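Local coordinates for aminopeptidase-like protein (Chaetomium thermophilum, PDB 5JM6) that probably acts as a zinc-dependent M18 aminopeptidase, and assembles into dodecamers as a cargo of the Cvt pathway of selective autophagy, at the interface of chains A and B. Coordinates in Å, arbitrary orientation; residue numbers count along the deposited sequence, not the author numbering. Chains: chain A/B, Aminopeptidase-like protein.

The interface of chains A and B. Residues chain A 430-431, 433-434, 449; chain B 181, 279-281.
A:Ser430 meets the carboxylate of B:Glu281 at the first turn of helix 430-443, an N-terminal capping arrangement supplied by the neighbouring subunit of this M18-family dodecamer. Two hydrogen bonds from the serine converge on one oxygen, B:Glu281 OE2. The hydroxyl A:Ser430 OG donates to B:Glu281 OE2 at 2.6 Å, and OE2 receives it on its anti lone pair, the one pointing away from the other carboxylate oxygen. The backbone A:Ser430 N donates to B:Glu281 OE2 at 3.2 Å, 149° at the hydrogen. It meets that oxygen from above the carboxylate plane, 59° out of it. A chi1 of 68° tucks OG in between the two main-chain arms of its residue, which lets hydroxyl and amide reach the same acceptor. On the other side, the B:Glu281 chain, rooted in strand 277-286, stretches out past its CG, bringing the carboxylate to the helix start, where the helix dipole would probably favour its negative charge.

Van der Waals contacts surround this polar pair. The aliphatic part of B:Glu281 lies along the serine, with B:Glu281 CB 3.9 Å from A:Ser430 CB, and the carbonyl B:Trp280 O lies 3.6 Å from that same A:Ser430 CB. The indole of B:Trp280 points away from helix 430-443, leaving its backbone to make the contact.

B:Ile181, on strand 174-183, makes apolar contacts through both branches. Its CD1 touches A:Val431 CG2 at 3.8 Å, the two side chains crossing at about a right angle, while its CG2 faces A:Ala434 CB one turn further along the helix at 4.1 Å.

B:Asn279 lies against the helix through van der Waals contacts: B:Asn279 CB is 3.8 Å from the carbonyl A:Ser430 O, and the amide B:Asn279 ND2 approaches A:Met433 CB at 3.9 Å. Within chain B, its OD1 accepts a weak bond from B:Trp280 N, which may help steady the amide.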
loop_
_atom_site.group_PDB
_atom_site.type_symbol
_atom_site.label_atom_id
_atom_site.label_comp_id
_atom_site.label_asym_id
_atom_site.label_seq_id
_atom_site.Cartn_x
_atom_site.Cartn_y
_atom_site.Cartn_z
ATOM N N SER A 430 3.916 -24.903 -42.056
ATOM C CA SER A 430 4.931 -25.803 -42.600
ATOM C C SER A 430 4.880 -25.859 -44.126
ATOM O O SER A 430 5.913 -25.992 -44.780
ATOM C CB SER A 430 4.787 -27.208 -42.003
ATOM O OG SER A 430 3.603 -27.852 -42.434
ATOM N N VAL A 431 3.686 -25.735 -44.695
ATOM C CA VAL A 431 3.562 -25.711 -46.146
ATOM C C VAL A 431 4.053 -24.378 -46.713
ATOM O O VAL A 431 4.839 -24.358 -47.660
ATOM C CB VAL A 431 2.117 -25.971 -46.596
ATOM C CG1 VAL A 431 2.009 -25.852 -48.108
ATOM C CG2 VAL A 431 1.660 -27.349 -46.129
ATOM N N MET A 433 6.153 -22.327 -45.405
ATOM C CA MET A 433 7.599 -22.249 -45.232
ATOM C C MET A 433 8.331 -23.131 -46.241
ATOM O O MET A 433 9.386 -22.752 -46.744
ATOM C CB MET A 433 7.996 -22.622 -43.800
ATOM C CG MET A 433 7.881 -21.456 -42.823
ATOM S SD MET A 433 8.409 -21.773 -41.125
ATOM C CE MET A 433 7.165 -22.940 -40.583
ATOM N N ALA A 434 7.768 -24.297 -46.545
ATOM C CA ALA A 434 8.375 -25.194 -47.524
ATOM C C ALA A 434 8.477 -24.518 -48.888
ATOM O O ALA A 434 9.496 -24.624 -49.570
ATOM C CB ALA A 434 7.582 -26.489 -47.629
ATOM N N ARG A 449 14.089 -16.656 -39.505
ATOM C CA ARG A 449 12.841 -16.898 -38.796
ATOM C C ARG A 449 12.640 -15.819 -37.741
ATOM O O ARG A 449 13.593 -15.394 -37.086
ATOM C CB ARG A 449 12.829 -18.286 -38.146
ATOM C CG ARG A 449 13.148 -19.444 -39.089
ATOM C CD ARG A 449 12.164 -19.508 -40.244
ATOM N NE ARG A 449 12.109 -20.828 -40.873
ATOM C CZ ARG A 449 12.605 -21.111 -42.073
ATOM N NH1 ARG A 449 13.206 -20.169 -42.788
ATOM N NH2 ARG A 449 12.501 -22.339 -42.562
ATOM N N ILE B 181 6.314 -32.563 -44.257
ATOM C CA ILE B 181 6.438 -32.263 -45.668
ATOM C C ILE B 181 7.642 -33.031 -46.190
ATOM O O ILE B 181 8.790 -32.669 -45.929
ATOM C CB ILE B 181 6.615 -30.751 -45.904
ATOM C CG1 ILE B 181 5.563 -29.961 -45.119
ATOM C CG2 ILE B 181 6.552 -30.422 -47.375
ATOM C CD1 ILE B 181 4.135 -30.232 -45.548
ATOM N N ASN B 279 10.129 -29.939 -44.116
ATOM C CA ASN B 279 9.557 -29.268 -42.957
ATOM C C ASN B 279 8.549 -30.194 -42.314
ATOM O O ASN B 279 8.168 -31.209 -42.897
ATOM C CB ASN B 279 8.878 -27.948 -43.347
ATOM C CG ASN B 279 9.120 -26.844 -42.333
ATOM O OD1 ASN B 279 8.630 -26.898 -41.205
ATOM N ND2 ASN B 279 9.872 -25.828 -42.738
ATOM N N TRP B 280 8.126 -29.864 -41.102
ATOM C CA TRP B 280 7.013 -30.581 -40.512
ATOM C C TRP B 280 6.198 -29.683 -39.599
ATOM O O TRP B 280 6.636 -28.598 -39.209
ATOM C CB TRP B 280 7.480 -31.837 -39.754
ATOM C CG TRP B 280 8.431 -31.645 -38.595
ATOM C CD1 TRP B 280 8.436 -30.625 -37.688
ATOM C CD2 TRP B 280 9.444 -32.567 -38.160
ATOM N NE1 TRP B 280 9.421 -30.827 -36.751
ATOM C CE2 TRP B 280 10.050 -32.014 -37.017
ATOM C CE3 TRP B 280 9.907 -33.796 -38.641
ATOM C CZ2 TRP B 280 11.097 -32.649 -36.346
ATOM C CZ3 TRP B 280 10.949 -34.421 -37.975
ATOM C CH2 TRP B 280 11.531 -33.846 -36.840
ATOM N N GLU B 281 4.982 -30.129 -39.311
ATOM C CA GLU B 281 4.125 -29.453 -38.361
ATOM C C GLU B 281 3.761 -30.445 -37.264
ATOM O O GLU B 281 2.885 -31.285 -37.452
ATOM C CB GLU B 281 2.878 -28.933 -39.079
ATOM C CG GLU B 281 2.517 -27.510 -38.755
ATOM C CD GLU B 281 1.471 -26.919 -39.693
ATOM O OE1 GLU B 281 0.444 -26.412 -39.193
ATOM O OE2 GLU B 281 1.683 -26.938 -40.925
#